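Local coordinates for protein sialidase B (Streptococcus pneumoniae serotype 4, PDB 4XJW) that cleaves terminal sialic acid residues from oligosaccharides, glycoproteins and glycolipids, acting as an intramolecular trans-sialidase, at residues Y205-T210 with Y633-R638; D224-Y227 with H231-K234; V268-D273 with S279-S284. The protein carries 1 engineered substitution. All blocks are in the same frame, centred on the assembly; numbering follows the deposited sequence.

After the lectin-like N-terminal domain the chain enters the catalytic propeller, where residues 205-210 open contact 1. Contact 2 closes first, a short loop joining the end of strand 219-226 to residues 231-234, ahead of strand 237-244. Contact 3 follows it in series, within the long connection from strand 255-256 to strand 286-294. Only at 633-638 does contact 1 close, so both others nest inside its loop, whose return brings the end of the propeller back to its beginning. Backbone bonds between strands 205-213 and 219-226 join contacts 1 and 2; the Tyr205 hydroxyl reaches the backbone of Trp270 in contact 3, and Gln280 lies against the backbone of Asp232 in contact 2.

Contact 1 (Y205-T210 with Y633-R638); sequences YFRIPT and YDSWSR
Arg207, on strand 205-213, faces Ser635 in an irregular loop after strand 626-631. Their CA atoms stand 8.8 Å apart, too far for the backbones to pair, and a long side chain has to span the gap. Arginine suits this: CG lies anti to the carbonyl carbon (chi1 -83°), and bends at chi2 and chi3 carry the guanidinium over to the loop. Arg207 is probably one of the three substrate-binding arginines of this sialidase family, with Arg519 and Arg581, and lies in the Phe-Arg-Ile-Pro form of the family's Arg-Ile-Pro motif. Ile208 CD1 lies 3.8 Å above one face of the guanidinium and Ser635 CB 3.3 Å above the opposite one, both toward the rim. Although Ser635 OG is 2.8 Å from Arg207 NH2, it comes in over the face at an angle unfit for a hydrogen bond; this small hydroxyl bonds instead to NH1 of Arg581. Glu631 forms a salt bridge with NE of Arg207. Tyr633 crosses the arginine at about a right angle, its hydroxyl tip OH touching the aliphatic CD at 3.3 Å. Within the loop, Asp634 OD1 accepts from the backbone N of both Trp636 (2.9 Å) and Ser637, the first an Asx turn.

Contact 2 (D224-Y227 with H231-K234); sequences DARY and HDSK. With DMS (dimethyl sulfoxide), chain C.
Arg226 and Asp232 join in a salt bridge in the active site of the sialidase propeller, where Asp232 is, by similarity, the proton acceptor. With Asp224 they form a three-residue salt-bridge network between the last residues of strand 219-226 and the loop that follows it. From CB, which is directed at the loop, the chain is extended from CG to NE (chi3 174°). The side chain is flanked by Ile208, Ile237 and Ile288, Ile208 touching the guanidinium end, and CD passes His231 O at 3.7 Å. Next comes NE, which donates to Asp224 OD2 at 3.0 Å, using the oxygen's anti lone pair. NH2 bonds to the same oxygen at 2.8 Å, so two nitrogens grip one atom side-on and should hold the guanidinium against rotation. Aspartate is apt here because it is short enough to sit two residues earlier on the same strand and still meet the arginine; its OD1 is taken by the backbone N of Asp289. The second hydrogen of NH2 is directed to a dimethyl sulfoxide, probably the cryoprotectant, whose O lies 3.1 Å from NH2. NH1, finally, meets the anti lone pair of Asp232 OD1 at 2.8 Å with a nearly straight bond (160°), and also bonds to Thr230 O. All three nitrogens are engaged, so the guanidinium is held from several sides and would help to position Asp232 through NH1. Carboxylate and guanidinium stand 85° apart, only OD1 being turned to the arginine, while Asp232 OD2 lies 3.5 Å from C2 of the dimethyl sulfoxide.

Contact 3 (V268-D273 with S279-S284); sequences VYWPRD and SQISGS
Ser279 O accepts from the indole of Trp270, NE1 to O measuring 2.8 Å with an N-H...O angle of 166°. The oxygen lies almost in the ring plane, whereas on the acceptor's side the N-H meets it from above the carbonyl plane, 50° out of it and not on a lone pair. Tryptophan fits because one side chain offers both a polar edge and a broad apolar surface. Beyond the nitrogen, the six-membered ring takes up Ile281: CH2 is 3.6 Å from CG1 of Ile281, and CD1 follows at 4.0 Å from the same ring atom. With chi2 at -178° the isoleucine is extended, carrying CD1 along the tip of the indole. Pro271 CD sits 3.5 Å above one face of the Trp270 ring, toward its rim, a rigid neighbour that packs against its own predecessor. Within 279-284, Ser282 OG donates to Gln280 O at 2.8 Å. His642 and Phe388 meet the indole in edge-to-face fashion. Both segments belong to the long connection between strand 255-256, outermost in its four-stranded sheet, and strand 286-294 of the neighbouring eight-stranded one; Tyr205, from strand 205-213, bonds through its hydroxyl to Trp270 N.

Contact 1 (Y205-T210 with Y633-R638)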
loop_
_atom_site.group_PDB
_atom_site.type_symbol
_atom_site.label_atom_id
_atom_site.label_comp_id
_atom_site.label_asym_id
_atom_site.label_seq_id
_atom_site.Cartn_x
_atom_site.Cartn_y
_atom_site.Cartn_z
ATOM N N TYR A 205 -1.530 -7.487 -4.116
ATOM C CA TYR A 205 -1.814 -6.215 -3.428
ATOM C C TYR A 205 -0.632 -5.775 -2.584
ATOM O O TYR A 205 0.136 -6.609 -2.104
ATOM C CB TYR A 205 -3.083 -6.331 -2.571
ATOM C CG TYR A 205 -4.232 -6.893 -3.374
ATOM C CD1 TYR A 205 -4.993 -6.068 -4.207
ATOM C CD2 TYR A 205 -4.482 -8.257 -3.376
ATOM C CE1 TYR A 205 -6.019 -6.589 -4.991
ATOM C CE2 TYR A 205 -5.496 -8.789 -4.151
ATOM C CZ TYR A 205 -6.247 -7.961 -4.954
ATOM O OH TYR A 205 -7.227 -8.515 -5.730
ATOM N N PHE A 206 -0.486 -4.462 -2.415
ATOM C CA PHE A 206 0.604 -3.904 -1.613
ATOM C C PHE A 206 0.077 -2.756 -0.794
ATOM O O PHE A 206 -0.814 -2.027 -1.240
ATOM C CB PHE A 206 1.755 -3.419 -2.501
ATOM C CG PHE A 206 2.361 -4.508 -3.312
ATOM C CD1 PHE A 206 3.326 -5.337 -2.763
ATOM C CD2 PHE A 206 1.915 -4.749 -4.598
ATOM C CE1 PHE A 206 3.852 -6.375 -3.490
ATOM C CE2 PHE A 206 2.457 -5.777 -5.349
ATOM C CZ PHE A 206 3.417 -6.602 -4.790
ATOM N N ARG A 207 0.622 -2.602 0.411
ATOM C CA ARG A 207 0.244 -1.502 1.296
ATOM C C ARG A 207 1.438 -1.184 2.177
ATOM O O ARG A 207 2.367 -1.991 2.313
ATOM C CB ARG A 207 -0.963 -1.838 2.200
ATOM C CG ARG A 207 -2.369 -1.653 1.555
ATOM C CD ARG A 207 -3.387 -1.074 2.564
ATOM N NE ARG A 207 -3.095 0.283 3.011
ATOM C CZ ARG A 207 -3.698 0.887 4.042
ATOM N NH1 ARG A 207 -4.633 0.237 4.730
ATOM N NH2 ARG A 207 -3.366 2.148 4.390
ATOM N N ILE A 208 1.399 -0.004 2.783
ATOM C CA ILE A 208 2.342 0.396 3.828
ATOM C C ILE A 208 3.794 0.526 3.322
ATOM O O ILE A 208 4.683 -0.190 3.774
ATOM C CB ILE A 208 2.321 -0.563 5.058
ATOM C CG1 ILE A 208 0.920 -1.103 5.364
ATOM C CG2 ILE A 208 2.833 0.161 6.284
ATOM C CD1 ILE A 208 -0.127 -0.030 5.655
ATOM N N PRO A 209 4.037 1.458 2.392
ATOM C CA PRO A 209 5.374 1.625 1.805
ATOM C C PRO A 209 6.337 2.317 2.752
ATOM O O PRO A 209 5.930 3.142 3.584
ATOM C CB PRO A 209 5.109 2.559 0.628
ATOM C CG PRO A 209 3.893 3.355 1.048
ATOM C CD PRO A 209 3.047 2.377 1.801
ATOM N N THR A 210 7.623 2.008 2.597
ATOM C CA THR A 210 8.700 2.705 3.301
ATOM C C THR A 210 9.808 3.036 2.298
ATOM O O THR A 210 9.898 2.420 1.227
ATOM C CB THR A 210 9.288 1.897 4.481
ATOM O OG1 THR A 210 10.234 0.941 3.988
ATOM C CG2 THR A 210 8.180 1.180 5.285
ATOM N N TYR A 633 -4.586 5.973 -3.373
ATOM C CA TYR A 633 -6.004 5.647 -3.277
ATOM C C TYR A 633 -6.451 5.926 -1.873
ATOM O O TYR A 633 -5.638 6.200 -0.982
ATOM C CB TYR A 633 -6.289 4.186 -3.672
ATOM C CG TYR A 633 -6.029 3.132 -2.608
ATOM C CD1 TYR A 633 -4.736 2.834 -2.178
ATOM C CD2 TYR A 633 -7.080 2.437 -2.037
ATOM C CE1 TYR A 633 -4.510 1.854 -1.205
ATOM C CE2 TYR A 633 -6.877 1.459 -1.084
ATOM C CZ TYR A 633 -5.590 1.160 -0.670
ATOM O OH TYR A 633 -5.407 0.181 0.289
ATOM N N ASP A 634 -7.756 5.889 -1.668
ATOM C CA ASP A 634 -8.263 6.107 -0.333
ATOM C C ASP A 634 -8.333 4.766 0.393
ATOM O O ASP A 634 -9.254 3.970 0.186
ATOM C CB ASP A 634 -9.620 6.788 -0.391
ATOM C CG ASP A 634 -10.100 7.214 0.974
ATOM O OD1 ASP A 634 -9.845 6.471 1.944
ATOM O OD2 ASP A 634 -10.733 8.288 1.070
ATOM N N SER A 635 -7.333 4.514 1.230
ATOM C CA SER A 635 -7.183 3.215 1.882
ATOM C C SER A 635 -8.113 3.050 3.090
ATOM O O SER A 635 -8.089 2.012 3.758
ATOM C CB SER A 635 -5.718 2.979 2.275
ATOM O OG SER A 635 -5.349 3.817 3.359
ATOM N N TRP A 636 -8.931 4.062 3.367
ATOM C CA TRP A 636 -9.966 3.930 4.382
ATOM C C TRP A 636 -11.285 3.534 3.735
ATOM O O TRP A 636 -12.073 2.788 4.317
ATOM C CB TRP A 636 -10.139 5.238 5.158
ATOM C CG TRP A 636 -10.995 5.091 6.399
ATOM C CD1 TRP A 636 -12.330 5.346 6.522
ATOM C CD2 TRP A 636 -10.547 4.667 7.684
ATOM N NE1 TRP A 636 -12.739 5.107 7.811
ATOM C CE2 TRP A 636 -11.661 4.686 8.546
ATOM C CE3 TRP A 636 -9.310 4.274 8.195
ATOM C CZ2 TRP A 636 -11.574 4.320 9.890
ATOM C CZ3 TRP A 636 -9.224 3.912 9.531
ATOM C CH2 TRP A 636 -10.353 3.937 10.365
ATOM N N SER A 637 -11.536 4.043 2.533
ATOM C CA SER A 637 -12.843 3.845 1.902
ATOM C C SER A 637 -13.189 2.379 1.656
ATOM O O SER A 637 -12.399 1.634 1.094
ATOM C CB SER A 637 -12.916 4.596 0.571
ATOM O OG SER A 637 -14.087 4.216 -0.138
ATOM N N ARG A 638 -14.399 1.976 2.048
ATOM C CA ARG A 638 -14.855 0.609 1.774
ATOM C C ARG A 638 -15.260 0.411 0.312
ATOM O O ARG A 638 -15.662 -0.686 -0.079
ATOM C CB ARG A 638 -16.020 0.226 2.712
ATOM C CG ARG A 638 -15.643 0.107 4.183
ATOM C CD ARG A 638 -14.250 -0.467 4.463
ATOM N NE ARG A 638 -14.204 -1.933 4.517
ATOM C CZ ARG A 638 -13.167 -2.639 4.980
ATOM N NH1 ARG A 638 -12.083 -2.022 5.428
ATOM N NH2 ARG A 638 -13.208 -3.968 4.994
#

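Contact 2 (D224-Y227 with H231-K234)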
loop_
_atom_site.group_PDB
_atom_site.type_symbol
_atom_site.label_atom_id
_atom_site.label_comp_id
_atom_site.label_asym_id
_atom_site.label_seq_id
_atom_site.Cartn_x
_atom_site.Cartn_y
_atom_site.Cartn_z
ATOM N N ASP A 224 4.351 -4.077 2.722
ATOM C CA ASP A 224 3.492 -5.237 2.960
ATOM C C ASP A 224 3.090 -5.804 1.607
ATOM O O ASP A 224 2.458 -5.106 0.813
ATOM C CB ASP A 224 2.188 -4.814 3.644
ATOM C CG ASP A 224 2.308 -4.575 5.143
ATOM O OD1 ASP A 224 3.383 -4.238 5.676
ATOM O OD2 ASP A 224 1.247 -4.691 5.795
ATOM N N ALA A 225 3.468 -7.053 1.346
ATOM C CA ALA A 225 3.001 -7.801 0.196
ATOM C C ALA A 225 1.738 -8.505 0.708
ATOM O O ALA A 225 1.829 -9.451 1.491
ATOM C CB ALA A 225 4.056 -8.810 -0.244
ATOM N N ARG A 226 0.571 -8.015 0.300
ATOM C CA ARG A 226 -0.681 -8.486 0.879
ATOM C C ARG A 226 -1.401 -9.419 -0.090
ATOM O O ARG A 226 -1.715 -9.045 -1.230
ATOM C CB ARG A 226 -1.554 -7.298 1.297
ATOM C CG ARG A 226 -0.904 -6.400 2.358
ATOM C CD ARG A 226 -1.943 -5.662 3.188
ATOM N NE ARG A 226 -1.317 -4.927 4.284
ATOM C CZ ARG A 226 -1.981 -4.171 5.149
ATOM N NH1 ARG A 226 -3.301 -4.045 5.041
ATOM N NH2 ARG A 226 -1.325 -3.548 6.117
ATOM N N TYR A 227 -1.649 -10.645 0.365
ATOM C CA TYR A 227 -2.150 -11.680 -0.538
ATOM C C TYR A 227 -3.673 -11.775 -0.585
ATOM O O TYR A 227 -4.229 -12.013 -1.657
ATOM C CB TYR A 227 -1.511 -13.043 -0.214
ATOM C CG TYR A 227 -0.023 -13.031 -0.440
ATOM C CD1 TYR A 227 0.841 -12.528 0.535
ATOM C CD2 TYR A 227 0.520 -13.480 -1.643
ATOM C CE1 TYR A 227 2.212 -12.481 0.321
ATOM C CE2 TYR A 227 1.903 -13.436 -1.869
ATOM C CZ TYR A 227 2.731 -12.940 -0.876
ATOM O OH TYR A 227 4.095 -12.887 -1.069
ATOM N N HIS A 231 -6.770 -6.169 2.917
ATOM C CA HIS A 231 -7.089 -6.207 4.350
ATOM C C HIS A 231 -5.858 -6.255 5.264
ATOM O O HIS A 231 -4.869 -6.942 4.967
ATOM C CB HIS A 231 -7.938 -7.432 4.694
ATOM C CG HIS A 231 -9.268 -7.479 4.020
ATOM N ND1 HIS A 231 -10.147 -6.416 4.006
ATOM C CD2 HIS A 231 -9.889 -8.488 3.356
ATOM C CE1 HIS A 231 -11.246 -6.761 3.356
ATOM N NE2 HIS A 231 -11.113 -8.016 2.956
ATOM N N ASP A 232 -5.932 -5.549 6.391
ATOM C CA ASP A 232 -4.951 -5.735 7.450
ATOM C C ASP A 232 -5.073 -7.164 7.990
ATOM O O ASP A 232 -6.076 -7.846 7.745
ATOM C CB ASP A 232 -5.202 -4.802 8.643
ATOM C CG ASP A 232 -5.064 -3.325 8.315
ATOM O OD1 ASP A 232 -4.665 -2.966 7.197
ATOM O OD2 ASP A 232 -5.393 -2.511 9.215
ATOM N N SER A 233 -4.086 -7.595 8.765
ATOM C CA SER A 233 -4.170 -8.853 9.511
ATOM C C SER A 233 -5.478 -8.906 10.320
ATOM O O SER A 233 -5.927 -7.861 10.786
ATOM C CB SER A 233 -2.977 -8.972 10.454
ATOM O OG SER A 233 -1.760 -8.935 9.729
ATOM N N LYS A 234 -6.101 -10.081 10.504
ATOM C CA LYS A 234 -5.618 -11.384 10.052
ATOM C C LYS A 234 -5.658 -11.495 8.525
ATOM O O LYS A 234 -6.611 -11.058 7.879
ATOM C CB LYS A 234 -6.487 -12.492 10.678
ATOM C CG LYS A 234 -7.969 -12.386 10.316
ATOM C CD LYS A 234 -8.849 -13.379 11.073
ATOM C CE LYS A 234 -10.307 -13.193 10.663
ATOM N NZ LYS A 234 -11.193 -14.331 11.039
HETATM S S DMS C . -1.827 -0.226 8.941
HETATM O O DMS C . -1.335 -1.566 8.470
HETATM C C1 DMS C . -3.195 0.275 7.859
HETATM C C2 DMS C . -2.786 -0.524 10.453
#

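Contact 3 (V268-D273 with S279-S284)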
loop_
_atom_site.group_PDB
_atom_site.type_symbol
_atom_site.label_atom_id
_atom_site.label_comp_id
_atom_site.label_asym_id
_atom_site.label_seq_id
_atom_site.Cartn_x
_atom_site.Cartn_y
_atom_site.Cartn_z
ATOM N N VAL A 268 -4.080 -13.683 -6.250
ATOM C CA VAL A 268 -5.526 -13.896 -6.273
ATOM C C VAL A 268 -6.241 -12.593 -6.579
ATOM O O VAL A 268 -5.890 -11.535 -6.044
ATOM C CB VAL A 268 -6.043 -14.425 -4.916
ATOM C CG1 VAL A 268 -7.517 -14.801 -5.010
ATOM C CG2 VAL A 268 -5.218 -15.619 -4.464
ATOM N N TYR A 269 -7.230 -12.662 -7.459
ATOM C CA TYR A 269 -8.150 -11.555 -7.637
ATOM C C TYR A 269 -9.147 -11.584 -6.485
ATOM O O TYR A 269 -10.009 -12.457 -6.427
ATOM C CB TYR A 269 -8.904 -11.680 -8.964
ATOM C CG TYR A 269 -10.020 -10.678 -9.058
ATOM C CD1 TYR A 269 -9.766 -9.357 -9.416
ATOM C CD2 TYR A 269 -11.333 -11.037 -8.744
ATOM C CE1 TYR A 269 -10.794 -8.424 -9.471
ATOM C CE2 TYR A 269 -12.361 -10.117 -8.804
ATOM C CZ TYR A 269 -12.085 -8.812 -9.171
ATOM O OH TYR A 269 -13.117 -7.900 -9.228
ATOM N N TRP A 270 -9.026 -10.640 -5.561
ATOM C CA TRP A 270 -9.925 -10.595 -4.416
ATOM C C TRP A 270 -11.214 -9.899 -4.822
ATOM O O TRP A 270 -11.182 -8.843 -5.451
ATOM C CB TRP A 270 -9.267 -9.865 -3.244
ATOM C CG TRP A 270 -9.556 -10.528 -1.933
ATOM C CD1 TRP A 270 -10.399 -10.084 -0.943
ATOM C CD2 TRP A 270 -9.063 -11.795 -1.504
ATOM N NE1 TRP A 270 -10.422 -10.985 0.088
ATOM C CE2 TRP A 270 -9.610 -12.044 -0.228
ATOM C CE3 TRP A 270 -8.184 -12.733 -2.059
ATOM C CZ2 TRP A 270 -9.309 -13.210 0.497
ATOM C CZ3 TRP A 270 -7.889 -13.870 -1.347
ATOM C CH2 TRP A 270 -8.452 -14.106 -0.085
ATOM N N PRO A 271 -12.363 -10.488 -4.461
ATOM C CA PRO A 271 -13.656 -9.931 -4.879
ATOM C C PRO A 271 -13.918 -8.522 -4.334
ATOM O O PRO A 271 -13.588 -8.220 -3.174
ATOM C CB PRO A 271 -14.673 -10.950 -4.332
ATOM C CG PRO A 271 -13.956 -11.656 -3.215
ATOM C CD PRO A 271 -12.504 -11.703 -3.638
ATOM N N ARG A 272 -14.502 -7.679 -5.187
ATOM C CA ARG A 272 -14.803 -6.286 -4.851
ATOM C C ARG A 272 -16.308 -6.018 -4.686
ATOM O O ARG A 272 -16.717 -4.896 -4.418
ATOM C CB ARG A 272 -14.206 -5.344 -5.901
ATOM C CG ARG A 272 -12.739 -5.644 -6.255
ATOM C CD ARG A 272 -12.039 -4.458 -6.947
ATOM N NE ARG A 272 -11.941 -3.363 -5.990
ATOM C CZ ARG A 272 -12.766 -2.317 -5.975
ATOM N NH1 ARG A 272 -13.675 -2.176 -6.923
ATOM N NH2 ARG A 272 -12.665 -1.395 -5.027
ATOM N N ASP A 273 -17.145 -7.039 -4.853
ATOM C CA ASP A 273 -18.592 -6.846 -4.677
ATOM C C ASP A 273 -18.987 -6.697 -3.211
ATOM O O ASP A 273 -18.232 -7.063 -2.317
ATOM C CB ASP A 273 -19.333 -8.023 -5.275
ATOM C CG ASP A 273 -19.021 -9.299 -4.560
ATOM O OD1 ASP A 273 -17.965 -9.901 -4.888
ATOM O OD2 ASP A 273 -19.803 -9.688 -3.659
ATOM N N SER A 279 -14.370 -10.764 2.699
ATOM C CA SER A 279 -13.709 -12.057 2.801
ATOM C C SER A 279 -12.265 -11.834 3.211
ATOM O O SER A 279 -11.578 -10.947 2.673
ATOM C CB SER A 279 -13.750 -12.824 1.481
ATOM O OG SER A 279 -15.091 -13.136 1.127
ATOM N N GLN A 280 -11.807 -12.631 4.164
ATOM C CA GLN A 280 -10.515 -12.397 4.781
ATOM C C GLN A 280 -9.859 -13.726 5.119
ATOM O O GLN A 280 -10.483 -14.574 5.744
ATOM C CB GLN A 280 -10.737 -11.570 6.047
ATOM C CG GLN A 280 -9.492 -11.152 6.772
ATOM C CD GLN A 280 -9.790 -10.189 7.908
ATOM O OE1 GLN A 280 -10.880 -10.214 8.482
ATOM N NE2 GLN A 280 -8.829 -9.318 8.221
ATOM N N ILE A 281 -8.614 -13.917 4.687
ATOM C CA ILE A 281 -7.882 -15.136 4.989
ATOM C C ILE A 281 -7.736 -15.222 6.501
ATOM O O ILE A 281 -7.193 -14.319 7.133
ATOM C CB ILE A 281 -6.488 -15.158 4.337
ATOM C CG1 ILE A 281 -6.595 -15.047 2.813
ATOM C CG2 ILE A 281 -5.741 -16.441 4.752
ATOM C CD1 ILE A 281 -5.245 -15.115 2.066
ATOM N N SER A 282 -8.242 -16.299 7.084
ATOM C CA SER A 282 -8.432 -16.335 8.526
ATOM C C SER A 282 -7.605 -17.364 9.285
ATOM O O SER A 282 -7.666 -17.408 10.513
ATOM C CB SER A 282 -9.915 -16.507 8.856
ATOM O OG SER A 282 -10.670 -15.408 8.388
ATOM N N GLY A 283 -6.826 -18.175 8.572
ATOM C CA GLY A 283 -5.996 -19.177 9.219
ATOM C C GLY A 283 -4.496 -19.017 9.016
ATOM O O GLY A 283 -3.727 -19.905 9.386
ATOM N N SER A 284 -4.083 -17.882 8.452
ATOM C CA SER A 284 -2.677 -17.632 8.117
ATOM C C SER A 284 -1.969 -16.749 9.119
ATOM O O SER A 284 -2.552 -15.814 9.674
ATOM C CB SER A 284 -2.574 -16.976 6.741
ATOM O OG SER A 284 -1.217 -16.727 6.394
#